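Local coordinates for protein HTH-type transcriptional activator AmpR (Pseudomonas aeruginosa PAO1, PDB 5MMH) that activates transcription of the beta-lactamase gene ampC as a homodimeric LysR-type regulator whose effector-binding domain recognises muropeptides derived from the cell wall, at residues Y182-L187 / A198-L203; S46-R51 / E57-A62. One frame throughout, in Å; residues are numbered along the deposited sequence. Where two conformers were deposited one is given.

Contact 1: Y182-L187 / A198-L203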
# COMPACT_ATOMS: atom_id res chain seq x y z
N TYR A 182 -14.54 9.12 3.17
CA TYR A 182 -13.35 9.89 2.84
C TYR A 182 -13.62 11.36 3.12
O TYR A 182 -14.72 11.86 2.84
CB TYR A 182 -12.95 9.66 1.38
CG TYR A 182 -12.39 8.28 1.18
CD1 TYR A 182 -11.12 7.96 1.67
CD2 TYR A 182 -13.13 7.28 0.56
CE1 TYR A 182 -10.59 6.69 1.52
CE2 TYR A 182 -12.60 6.00 0.40
CZ TYR A 182 -11.33 5.71 0.89
OH TYR A 182 -10.79 4.46 0.76
N TRP A 183 -12.63 12.04 3.68
CA TRP A 183 -12.73 13.41 4.15
C TRP A 183 -11.59 14.24 3.58
O TRP A 183 -10.45 13.77 3.52
CB TRP A 183 -12.67 13.49 5.68
CG TRP A 183 -13.76 12.71 6.37
CD1 TRP A 183 -13.79 11.35 6.58
CD2 TRP A 183 -14.96 13.23 6.93
NE1 TRP A 183 -14.95 11.01 7.24
CE2 TRP A 183 -15.69 12.14 7.46
CE3 TRP A 183 -15.51 14.52 7.03
CZ2 TRP A 183 -16.93 12.30 8.09
CZ3 TRP A 183 -16.73 14.67 7.65
CH2 TRP A 183 -17.43 13.57 8.17
N LEU A 184 -11.87 15.49 3.21
CA LEU A 184 -10.81 16.46 2.97
C LEU A 184 -10.56 17.22 4.27
O LEU A 184 -11.43 17.94 4.76
CB LEU A 184 -11.19 17.40 1.84
CG LEU A 184 -10.19 18.52 1.58
CD1 LEU A 184 -8.90 17.97 0.92
CD2 LEU A 184 -10.83 19.56 0.71
N THR A 185 -9.37 17.04 4.85
CA THR A 185 -9.06 17.62 6.15
C THR A 185 -7.95 18.65 6.02
O THR A 185 -7.19 18.66 5.05
CB THR A 185 -8.64 16.54 7.17
OG1 THR A 185 -7.24 16.23 7.03
CG2 THR A 185 -9.46 15.28 6.98
N ARG A 186 -7.88 19.53 7.01
CA ARG A 186 -6.91 20.61 7.07
C ARG A 186 -6.71 20.98 8.53
O ARG A 186 -7.59 20.73 9.37
CB ARG A 186 -7.40 21.82 6.23
CG ARG A 186 -7.09 23.17 6.81
CD ARG A 186 -7.68 24.29 5.97
NE ARG A 186 -9.04 24.58 6.38
CZ ARG A 186 -9.35 25.36 7.41
NH1 ARG A 186 -8.40 25.93 8.13
NH2 ARG A 186 -10.62 25.57 7.72
N LEU A 187 -5.54 21.52 8.86
CA LEU A 187 -5.28 21.96 10.23
C LEU A 187 -6.08 23.23 10.53
O LEU A 187 -6.11 24.15 9.72
CB LEU A 187 -3.79 22.21 10.43
CG LEU A 187 -2.95 20.97 10.79
CD1 LEU A 187 -1.49 21.36 11.05
CD2 LEU A 187 -3.55 20.29 12.00
N ALA A 198 -9.33 26.73 -4.70
CA ALA A 198 -9.60 26.20 -6.03
C ALA A 198 -9.64 24.68 -6.00
O ALA A 198 -10.56 24.06 -6.55
CB ALA A 198 -8.53 26.70 -7.01
N PHE A 199 -8.65 24.04 -5.35
CA PHE A 199 -8.63 22.58 -5.32
C PHE A 199 -9.86 22.03 -4.62
O PHE A 199 -10.46 21.06 -5.10
CB PHE A 199 -7.36 22.08 -4.62
CG PHE A 199 -7.32 20.59 -4.42
CD1 PHE A 199 -7.00 19.75 -5.47
CD2 PHE A 199 -7.57 20.04 -3.18
CE1 PHE A 199 -6.95 18.37 -5.28
CE2 PHE A 199 -7.54 18.67 -3.00
CZ PHE A 199 -7.24 17.84 -4.05
N ARG A 200 -10.25 22.63 -3.50
CA ARG A 200 -11.43 22.19 -2.76
C ARG A 200 -12.69 22.24 -3.62
O ARG A 200 -13.51 21.31 -3.62
CB ARG A 200 -11.56 23.06 -1.51
CG ARG A 200 -12.81 22.94 -0.68
CD ARG A 200 -12.93 24.20 0.18
NE ARG A 200 -14.29 24.41 0.66
CZ ARG A 200 -14.62 24.63 1.93
NH1 ARG A 200 -15.91 24.79 2.27
NH2 ARG A 200 -13.68 24.70 2.87
N GLY A 201 -12.86 23.31 -4.40
CA GLY A 201 -14.05 23.41 -5.23
C GLY A 201 -14.12 22.30 -6.26
O GLY A 201 -15.14 21.62 -6.40
N TRP A 202 -13.01 22.07 -6.97
CA TRP A 202 -12.96 20.98 -7.94
C TRP A 202 -13.16 19.62 -7.27
O TRP A 202 -13.86 18.75 -7.82
CB TRP A 202 -11.63 21.02 -8.69
CG TRP A 202 -11.42 19.83 -9.55
CD1 TRP A 202 -11.81 19.68 -10.85
CD2 TRP A 202 -10.78 18.61 -9.18
NE1 TRP A 202 -11.47 18.45 -11.30
CE2 TRP A 202 -10.83 17.76 -10.30
CE3 TRP A 202 -10.18 18.14 -8.00
CZ2 TRP A 202 -10.28 16.48 -10.30
CZ3 TRP A 202 -9.64 16.88 -8.00
CH2 TRP A 202 -9.68 16.06 -9.14
N LEU A 203 -12.58 19.41 -6.09
CA LEU A 203 -12.69 18.09 -5.47
C LEU A 203 -14.10 17.82 -4.98
O LEU A 203 -14.58 16.68 -5.05
CB LEU A 203 -11.70 17.96 -4.32
CG LEU A 203 -11.71 16.65 -3.53
CD1 LEU A 203 -11.20 15.49 -4.38
CD2 LEU A 203 -10.88 16.83 -2.27
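L184 sets its two methyl groups against the branched end of L203, CD1 of L184 lying 3.9 Å from CD2 of L203 and CD2 of L184 lying 4.0 Å from that same methyl. One methyl of the helix thus meets both prongs of the strand leucine, and the two side chains run obliquely to each other. The CD1 prong also reaches the rim of the F199 ring, near the ring plane, at 4.2 Å from CE2 of F199. On the other flank CD2 of L184 touches CG of R200 at 4.2 Å, the arginine's aliphatic stem crossing the leucine at about a right angle. CG of L184 stands anti to the backbone N (chi1 176°), and the branch is thereby carried out to the helix side chains. The segments run nearly antiparallel, at 170°, with axes 11.1 Å apart, as expected for a helix lying on one face of a beta-sheet. In this LysR effector-binding domain, helix 194-215 packs over strand 181-187, which sits in the sheet between strands 61-66 and 73-86. The ring of F199 meets F34 of helix 20-37 edge-to-face, and L203 touches W26, continuing the apolar layer to that helix. Toward the partly exposed margin the chemistry turns polar: R186 forms a salt bridge with E192, whose carboxylate makes a long, weak ion pair with R200.

Contact 2: S46-R51 / E57-A62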
# COMPACT_ATOMS: atom_id res chain seq x y z
N SER A 46 1.31 13.58 -2.54
CA SER A 46 1.97 12.46 -1.90
C SER A 46 0.93 11.52 -1.31
O SER A 46 -0.20 11.93 -1.00
CB SER A 46 2.96 12.94 -0.81
OG SER A 46 2.29 13.65 0.22
N THR A 47 1.29 10.24 -1.15
CA THR A 47 0.36 9.30 -0.54
C THR A 47 0.82 8.97 0.87
O THR A 47 1.98 9.15 1.22
CB THR A 47 0.18 8.00 -1.35
OG1 THR A 47 1.40 7.21 -1.34
CG2 THR A 47 -0.26 8.31 -2.78
N HIS A 48 -0.12 8.48 1.67
CA HIS A 48 0.15 8.12 3.05
C HIS A 48 -0.81 6.99 3.42
O HIS A 48 -1.65 6.59 2.61
CB HIS A 48 0.05 9.37 3.95
CG HIS A 48 0.79 10.56 3.41
ND1 HIS A 48 2.17 10.65 3.39
CD2 HIS A 48 0.34 11.69 2.80
CE1 HIS A 48 2.53 11.78 2.82
NE2 HIS A 48 1.44 12.44 2.46
N ASN A 49 -0.68 6.46 4.63
CA ASN A 49 -1.39 5.25 5.02
C ASN A 49 -2.43 5.47 6.10
O ASN A 49 -2.68 4.57 6.92
CB ASN A 49 -0.39 4.17 5.45
CG ASN A 49 0.21 4.41 6.84
OD1 ASN A 49 0.06 5.49 7.43
ND2 ASN A 49 0.89 3.39 7.36
N ASN A 50 -3.06 6.64 6.12
CA ASN A 50 -4.16 6.98 7.02
C ASN A 50 -3.75 7.29 8.46
O ASN A 50 -4.64 7.47 9.31
CB ASN A 50 -5.24 5.90 7.09
CG ASN A 50 -6.61 6.49 7.15
OD1 ASN A 50 -6.93 7.42 6.39
ND2 ASN A 50 -7.43 6.01 8.09
N ARG A 51 -2.47 7.35 8.77
CA ARG A 51 -1.99 7.95 10.01
C ARG A 51 -1.29 9.28 9.73
O ARG A 51 -0.43 9.72 10.50
CB ARG A 51 -1.08 6.99 10.77
CG ARG A 51 -1.82 5.76 11.30
CD ARG A 51 -1.62 5.61 12.80
NE ARG A 51 -2.16 4.35 13.32
CZ ARG A 51 -3.38 4.20 13.83
NH1 ARG A 51 -4.20 5.24 13.90
NH2 ARG A 51 -3.78 3.01 14.29
N GLU A 57 4.51 16.46 7.47
CA GLU A 57 4.73 16.26 6.05
C GLU A 57 4.61 17.55 5.24
O GLU A 57 4.86 17.52 4.04
CB GLU A 57 3.76 15.20 5.53
CG GLU A 57 3.59 14.05 6.52
CD GLU A 57 3.19 12.75 5.85
OE1 GLU A 57 2.00 12.65 5.47
OE2 GLU A 57 4.02 11.82 5.70
N GLY A 58 4.26 18.66 5.88
CA GLY A 58 4.09 19.91 5.14
C GLY A 58 2.90 19.97 4.20
O GLY A 58 2.98 20.60 3.15
N LEU A 59 1.78 19.34 4.56
CA LEU A 59 0.61 19.30 3.70
C LEU A 59 -0.26 20.54 3.91
O LEU A 59 -0.39 21.03 5.03
CB LEU A 59 -0.23 18.06 3.99
CG LEU A 59 0.52 16.72 3.92
CD1 LEU A 59 -0.43 15.57 4.14
CD2 LEU A 59 1.15 16.61 2.57
N ASP A 60 -0.86 21.05 2.82
CA ASP A 60 -1.97 21.98 2.98
C ASP A 60 -3.25 21.21 3.32
O ASP A 60 -3.94 21.55 4.29
CB ASP A 60 -2.14 22.83 1.72
CG ASP A 60 -0.88 23.64 1.37
OD1 ASP A 60 -0.30 24.26 2.28
OD2 ASP A 60 -0.42 23.62 0.20
N TYR A 61 -3.57 20.15 2.56
CA TYR A 61 -4.69 19.26 2.85
C TYR A 61 -4.25 17.80 2.97
O TYR A 61 -3.31 17.37 2.30
CB TYR A 61 -5.75 19.30 1.77
CG TYR A 61 -6.64 20.54 1.66
CD1 TYR A 61 -7.52 20.90 2.68
CD2 TYR A 61 -6.66 21.27 0.49
CE1 TYR A 61 -8.37 22.03 2.54
CE2 TYR A 61 -7.50 22.39 0.33
CZ TYR A 61 -8.35 22.75 1.35
OH TYR A 61 -9.15 23.85 1.17
N ALA A 62 -5.00 17.03 3.75
CA ALA A 62 -4.87 15.58 3.78
C ALA A 62 -6.24 14.94 3.58
O ALA A 62 -7.20 15.29 4.28
CB ALA A 62 -4.27 15.09 5.10
O HOH W 1 4.68 14.91 1.73
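This is a partly buried side-chain contact between the end of strand 42-48, at the margin of the sheet within its own chain, and the turn that leads from helix 54-57 into strand 61-66. The nearest CA atoms of the two segments, in S46 and L59, are 8.9 Å apart, so side chains make the approach. E57 places its carboxylate over one face of the H48 imidazole, with OE1 of E57 2.8 Å from CE1 of H48 and the two planes 51° apart. H48 has two deposited conformers, so this very short distance is doubtful in detail. L59 also points at H48, its CD1 4.0 Å from NE2 of H48 and oblique to the ring, while its CD2 comes to 3.9 Å from OG of S46. CG of H48 lies anti to its carbonyl carbon (chi1 -47°), which in this conformer turns NE2 toward OG of S46, to which it gives a weak hydrogen bond with an N-H...O angle of 122°. A water bridges OG of S46, at 3.1 Å, and more weakly the carbonyl O of E57. G58, at positive phi, closes helix 54-57 in a Schellman motif. S46 also pairs with a strand of the second subunit, continuing the sheet across the dimer. If that conformer is right, the nearby carboxylate could help to stabilise a protonated imidazole, although the angles to both ring nitrogens are too poor for hydrogen bonds.

In the fold
Contacts 1 and 2 lie in the same part of the effector-binding domain, their centres 12 Å apart, and meet at neighbouring strands 181-187 and 61-66. The backbone N of T185 lies 2.9 Å from O of A62, a probable hydrogen bond, and the side chain of Y61 packs against L184, R186 and the helix residues F199 and R200. Y61, in segment 57-62 but with no contact to 46-51, thus joins that segment to contact 1. Contact 1 is buried and apolar, between an inner strand and a helix on the sheet face. Contact 2, partly buried, lies by the outermost strand of its own chain, where the sheet runs on into the second subunit, and adds a carboxylate, an imidazole and a bridging water to its leucine.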